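Local coordinates for thioredoxin-like fold domain-containing protein (Paracoccus denitrificans, PDB 3DML), which probably reduces or exchanges disulfides in the periplasm as a thioredoxin-like thiol-disulfide oxidoreductase serving chemotrophic sulfur oxidation, at residues Gly67-Phe80 against Met83-Tyr95. Numbering follows the deposited sequence. Where two conformers were deposited one is given.
Sequences GLELARPVTFTPTF and MAGDVESGRLEGY
The thioredoxin-fold beta hairpin, strands 79-84 and 87-93, begins here just after the cis-proline Pro78, whose O accepts from Gly94 N. The Pro78 ring touches Cys33 of the CxxC helix. Phe80 N binds Leu92 O at 2.8 Å in an antiparallel hydrogen-bonded pair. At the far end Glu69 makes a single bridge with Val87: Glu69 N binds Asp86 O in the turn, and Glu88 N binds Glu69 O at 2.9 Å. Arg91 CG sits between its backbone N and carbonyl carbon (chi1 70°), and a bend at chi3 (65°) turns the guanidinium to the loop. Arg91 NH2 donates to Arg72 O (2.7 Å) and Arg91 NH1 to Pro73 O (3.1 Å), both from above the carbonyl planes. Its NE and NH2 grip Glu88 side-on. Glu88 OE1 also takes Ala71 N (2.8 Å). The Arg72 guanidinium stacks on that of Arg91, planes 26° apart. Arg72 NH1 and Glu93 OE2 form a salt bridge at 3.0 Å, though its hydrogen bonds are weak. Arg91 NH1 shares Glu93 OE2 in a salt bridge at 3.6 Å. A leucine in place of Arg91 would probably leave both carbonyls without these donors and Glu88 without its charge partner. Two carboxylates thus probably offset the closeness of the arginines, and the network ties loop to hairpin.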
loop_
_atom_site.group_PDB
_atom_site.type_symbol
_atom_site.label_atom_id
_atom_site.label_comp_id
_atom_site.label_asym_id
_atom_site.label_seq_id
_atom_site.Cartn_x
_atom_site.Cartn_y
_atom_site.Cartn_z
ATOM N N GLY A 67 -5.110 -0.797 -16.776
ATOM C CA GLY A 67 -3.916 0.042 -16.969
ATOM C C GLY A 67 -2.824 -0.110 -15.917
ATOM O O GLY A 67 -1.713 0.406 -16.084
ATOM N N LEU A 68 -3.138 -0.817 -14.835
ATOM C CA LEU A 68 -2.248 -0.914 -13.678
ATOM C C LEU A 68 -1.253 -2.048 -13.887
ATOM O O LEU A 68 -1.645 -3.189 -14.113
ATOM C CB LEU A 68 -3.067 -1.139 -12.392
ATOM C CG LEU A 68 -3.116 -0.143 -11.225
ATOM C CD1 LEU A 68 -3.245 1.306 -11.619
ATOM C CD2 LEU A 68 -4.223 -0.520 -10.247
ATOM N N GLU A 69 0.039 -1.741 -13.828
ATOM C CA GLU A 69 1.064 -2.750 -14.110
ATOM C C GLU A 69 1.841 -3.117 -12.834
ATOM O O GLU A 69 2.612 -2.297 -12.319
ATOM C CB GLU A 69 2.047 -2.241 -15.172
ATOM C CG GLU A 69 1.379 -1.563 -16.371
ATOM C CD GLU A 69 0.721 -2.564 -17.298
ATOM O OE1 GLU A 69 1.252 -3.683 -17.439
ATOM O OE2 GLU A 69 -0.326 -2.232 -17.895
ATOM N N LEU A 70 1.618 -4.327 -12.335
ATOM C CA LEU A 70 2.382 -4.842 -11.200
ATOM C C LEU A 70 3.594 -5.676 -11.615
ATOM O O LEU A 70 3.555 -6.382 -12.640
ATOM C CB LEU A 70 1.503 -5.708 -10.293
ATOM C CG LEU A 70 0.240 -5.103 -9.666
ATOM C CD1 LEU A 70 -0.421 -6.095 -8.731
ATOM C CD2 LEU A 70 0.550 -3.816 -8.911
ATOM N N ALA A 71 4.624 -5.670 -10.763
ATOM C CA ALA A 71 5.859 -6.436 -11.030
ATOM C C ALA A 71 5.639 -7.957 -10.855
ATOM O O ALA A 71 6.328 -8.783 -11.466
ATOM C CB ALA A 71 6.949 -5.961 -10.103
ATOM N N ARG A 72 4.712 -8.324 -9.968
ATOM C CA ARG A 72 4.409 -9.710 -9.684
ATOM C C ARG A 72 3.036 -9.743 -9.025
ATOM O O ARG A 72 2.549 -8.696 -8.593
ATOM C CB ARG A 72 5.489 -10.334 -8.786
ATOM C CG ARG A 72 5.801 -9.564 -7.514
ATOM C CD ARG A 72 6.889 -10.333 -6.735
ATOM N NE ARG A 72 7.311 -9.647 -5.519
ATOM C CZ ARG A 72 6.883 -9.944 -4.293
ATOM N NH1 ARG A 72 5.969 -10.896 -4.094
ATOM N NH2 ARG A 72 7.355 -9.260 -3.259
ATOM N N PRO A 73 2.390 -10.929 -8.987
ATOM C CA PRO A 73 1.060 -10.996 -8.378
ATOM C C PRO A 73 1.056 -10.607 -6.897
ATOM O O PRO A 73 2.098 -10.644 -6.228
ATOM C CB PRO A 73 0.651 -12.463 -8.531
ATOM C CG PRO A 73 1.772 -13.185 -9.162
ATOM C CD PRO A 73 2.791 -12.200 -9.629
ATOM N N VAL A 74 -0.102 -10.197 -6.404
ATOM C CA VAL A 74 -0.257 -9.999 -4.954
ATOM C C VAL A 74 -0.646 -11.349 -4.344
ATOM O O VAL A 74 -1.668 -11.922 -4.725
ATOM C CB VAL A 74 -1.353 -8.977 -4.626
ATOM C CG1 VAL A 74 -1.548 -8.864 -3.110
ATOM C CG2 VAL A 74 -0.962 -7.629 -5.209
ATOM N N THR A 75 0.154 -11.840 -3.398
ATOM C CA THR A 75 -0.074 -13.168 -2.855
ATOM C C THR A 75 -0.270 -13.158 -1.329
ATOM O O THR A 75 -0.520 -14.223 -0.718
ATOM C CB THR A 75 1.093 -14.091 -3.229
ATOM O OG1 THR A 75 2.321 -13.467 -2.837
ATOM C CG2 THR A 75 1.126 -14.312 -4.764
ATOM N N PHE A 76 -0.191 -11.970 -0.727
ATOM C CA PHE A 76 -0.219 -11.828 0.722
ATOM C C PHE A 76 -1.047 -10.603 1.007
ATOM O O PHE A 76 -0.987 -9.650 0.252
ATOM C CB PHE A 76 1.198 -11.625 1.298
ATOM C CG PHE A 76 1.236 -11.631 2.804
ATOM C CD1 PHE A 76 1.423 -12.828 3.500
ATOM C CD2 PHE A 76 1.085 -10.442 3.522
ATOM C CE1 PHE A 76 1.450 -12.825 4.921
ATOM C CE2 PHE A 76 1.112 -10.431 4.932
ATOM C CZ PHE A 76 1.277 -11.622 5.619
ATOM N N THR A 77 -1.883 -10.653 2.039
ATOM C CA THR A 77 -2.563 -9.439 2.503
ATOM C C THR A 77 -2.247 -9.174 3.990
ATOM O O THR A 77 -2.205 -10.116 4.781
ATOM C CB THR A 77 -4.093 -9.534 2.345
ATOM O OG1 THR A 77 -4.585 -10.631 3.114
ATOM C CG2 THR A 77 -4.491 -9.730 0.876
ATOM N N PRO A 78 -2.031 -7.897 4.371
ATOM C CA PRO A 78 -2.043 -6.719 3.497
ATOM C C PRO A 78 -0.756 -6.610 2.687
ATOM O O PRO A 78 0.333 -6.930 3.181
ATOM C CB PRO A 78 -2.140 -5.542 4.484
ATOM C CG PRO A 78 -1.484 -6.064 5.740
ATOM C CD PRO A 78 -1.685 -7.552 5.771
ATOM N N THR A 79 -0.880 -6.170 1.443
ATOM C CA THR A 79 0.303 -5.783 0.661
ATOM C C THR A 79 0.093 -4.340 0.241
ATOM O O THR A 79 -1.004 -3.974 -0.191
ATOM C CB THR A 79 0.475 -6.675 -0.594
ATOM O OG1 THR A 79 0.848 -7.997 -0.184
ATOM C CG2 THR A 79 1.570 -6.128 -1.538
ATOM N N PHE A 80 1.135 -3.533 0.331
ATOM C CA PHE A 80 1.042 -2.135 -0.061
ATOM C C PHE A 80 1.952 -1.924 -1.252
ATOM O O PHE A 80 3.154 -2.109 -1.124
ATOM C CB PHE A 80 1.487 -1.224 1.083
ATOM C CG PHE A 80 0.716 -1.450 2.365
ATOM C CD1 PHE A 80 -0.458 -0.724 2.609
ATOM C CD2 PHE A 80 1.158 -2.384 3.303
ATOM C CE1 PHE A 80 -1.181 -0.912 3.791
ATOM C CE2 PHE A 80 0.440 -2.605 4.502
ATOM C CZ PHE A 80 -0.738 -1.860 4.736
HETATM N N MSE A 83 2.903 2.722 -6.470
HETATM C CA MSE A 83 2.815 2.906 -7.916
HETATM C C MSE A 83 3.350 4.271 -8.271
HETATM O O MSE A 83 3.031 5.263 -7.610
HETATM C CB MSE A 83 1.355 2.875 -8.362
HETATM C CG MSE A 83 0.570 1.701 -7.896
HETATM SE SE MSE A 83 1.213 0.040 -8.713
HETATM C CE MSE A 83 0.650 0.430 -10.528
ATOM N N ALA A 84 4.133 4.329 -9.337
ATOM C CA ALA A 84 4.537 5.604 -9.920
ATOM C C ALA A 84 3.824 5.646 -11.261
ATOM O O ALA A 84 4.155 4.887 -12.178
ATOM C CB ALA A 84 6.018 5.647 -10.107
ATOM N N GLY A 85 2.813 6.496 -11.360
ATOM C CA GLY A 85 1.946 6.476 -12.523
ATOM C C GLY A 85 1.254 5.126 -12.542
ATOM O O GLY A 85 0.689 4.692 -11.544
ATOM N N ASP A 86 1.309 4.431 -13.665
ATOM C CA ASP A 86 0.552 3.182 -13.716
ATOM C C ASP A 86 1.410 1.945 -13.456
ATOM O O ASP A 86 0.981 0.842 -13.770
ATOM C CB ASP A 86 -0.133 3.045 -15.077
ATOM C CG ASP A 86 -1.128 4.162 -15.352
ATOM O OD1 ASP A 86 -1.854 4.602 -14.419
ATOM O OD2 ASP A 86 -1.184 4.596 -16.526
ATOM N N VAL A 87 2.606 2.133 -12.891
ATOM C CA VAL A 87 3.565 1.030 -12.777
ATOM C C VAL A 87 4.139 0.901 -11.370
ATOM O O VAL A 87 4.519 1.889 -10.734
ATOM C CB VAL A 87 4.702 1.097 -13.849
ATOM C CG1 VAL A 87 5.692 2.223 -13.573
ATOM C CG2 VAL A 87 5.434 -0.223 -13.925
ATOM N N GLU A 88 4.189 -0.336 -10.893
ATOM C CA GLU A 88 4.717 -0.613 -9.580
ATOM C C GLU A 88 6.152 -0.109 -9.474
ATOM O O GLU A 88 6.997 -0.428 -10.330
ATOM C CB GLU A 88 4.695 -2.104 -9.297
ATOM C CG GLU A 88 5.426 -2.471 -7.990
ATOM C CD GLU A 88 5.099 -3.869 -7.496
ATOM O OE1 GLU A 88 4.318 -4.582 -8.161
ATOM O OE2 GLU A 88 5.612 -4.246 -6.422
ATOM N N SER A 89 6.417 0.649 -8.412
ATOM C CA SER A 89 7.779 1.079 -8.096
ATOM C C SER A 89 8.386 0.160 -7.033
ATOM O O SER A 89 9.562 -0.200 -7.104
ATOM C CB SER A 89 7.785 2.548 -7.619
ATOM O OG SER A 89 9.083 2.947 -7.196
ATOM N N GLY A 90 7.592 -0.223 -6.036
ATOM C CA GLY A 90 8.090 -1.109 -4.986
ATOM C C GLY A 90 6.907 -1.507 -4.141
ATOM O O GLY A 90 5.802 -1.022 -4.371
ATOM N N ARG A 91 7.126 -2.387 -3.168
ATOM C CA ARG A 91 6.024 -2.832 -2.317
ATOM C C ARG A 91 6.493 -3.216 -0.928
ATOM O O ARG A 91 7.667 -3.524 -0.710
ATOM C CB ARG A 91 5.267 -4.014 -2.970
ATOM C CG ARG A 91 6.048 -5.327 -3.003
ATOM C CD ARG A 91 5.119 -6.480 -3.447
ATOM N NE ARG A 91 4.641 -6.310 -4.825
ATOM C CZ ARG A 91 3.820 -7.165 -5.445
ATOM N NH1 ARG A 91 3.357 -8.232 -4.796
ATOM N NH2 ARG A 91 3.438 -6.927 -6.699
ATOM N N LEU A 92 5.558 -3.159 0.008
ATOM C CA LEU A 92 5.743 -3.669 1.354
ATOM C C LEU A 92 4.711 -4.770 1.550
ATOM O O LEU A 92 3.521 -4.557 1.297
ATOM C CB LEU A 92 5.383 -2.599 2.372
ATOM C CG LEU A 92 6.032 -1.247 2.427
ATOM C CD1 LEU A 92 5.421 -0.545 3.647
ATOM C CD2 LEU A 92 7.516 -1.507 2.593
ATOM N N GLU A 93 5.137 -5.937 2.020
ATOM C CA GLU A 93 4.175 -6.995 2.295
ATOM C C GLU A 93 4.072 -7.180 3.805
ATOM O O GLU A 93 5.082 -7.394 4.474
ATOM C CB GLU A 93 4.566 -8.302 1.581
ATOM C CG GLU A 93 4.650 -8.131 0.033
ATOM C CD GLU A 93 5.078 -9.406 -0.700
ATOM O OE1 GLU A 93 6.062 -10.031 -0.259
ATOM O OE2 GLU A 93 4.466 -9.758 -1.755
ATOM N N GLY A 94 2.849 -7.112 4.308
ATOM C CA GLY A 94 2.549 -7.296 5.732
ATOM C C GLY A 94 2.492 -5.988 6.518
ATOM O O GLY A 94 2.797 -4.905 5.992
ATOM N N TYR A 95 2.077 -6.105 7.776
ATOM C CA TYR A 95 1.943 -4.969 8.669
ATOM C C TYR A 95 2.375 -5.379 10.088
ATOM O O TYR A 95 1.539 -5.700 10.938
ATOM C CB TYR A 95 0.513 -4.395 8.635
ATOM C CG TYR A 95 0.329 -3.285 9.652
ATOM C CD1 TYR A 95 1.160 -2.160 9.639
ATOM C CD2 TYR A 95 -0.666 -3.373 10.642
ATOM C CE1 TYR A 95 1.018 -1.131 10.595
ATOM C CE2 TYR A 95 -0.826 -2.346 11.598
ATOM C CZ TYR A 95 0.032 -1.236 11.558
ATOM O OH TYR A 95 -0.090 -0.246 12.497
HETATM O O HOH W 1 1.943 -9.753 -2.112
#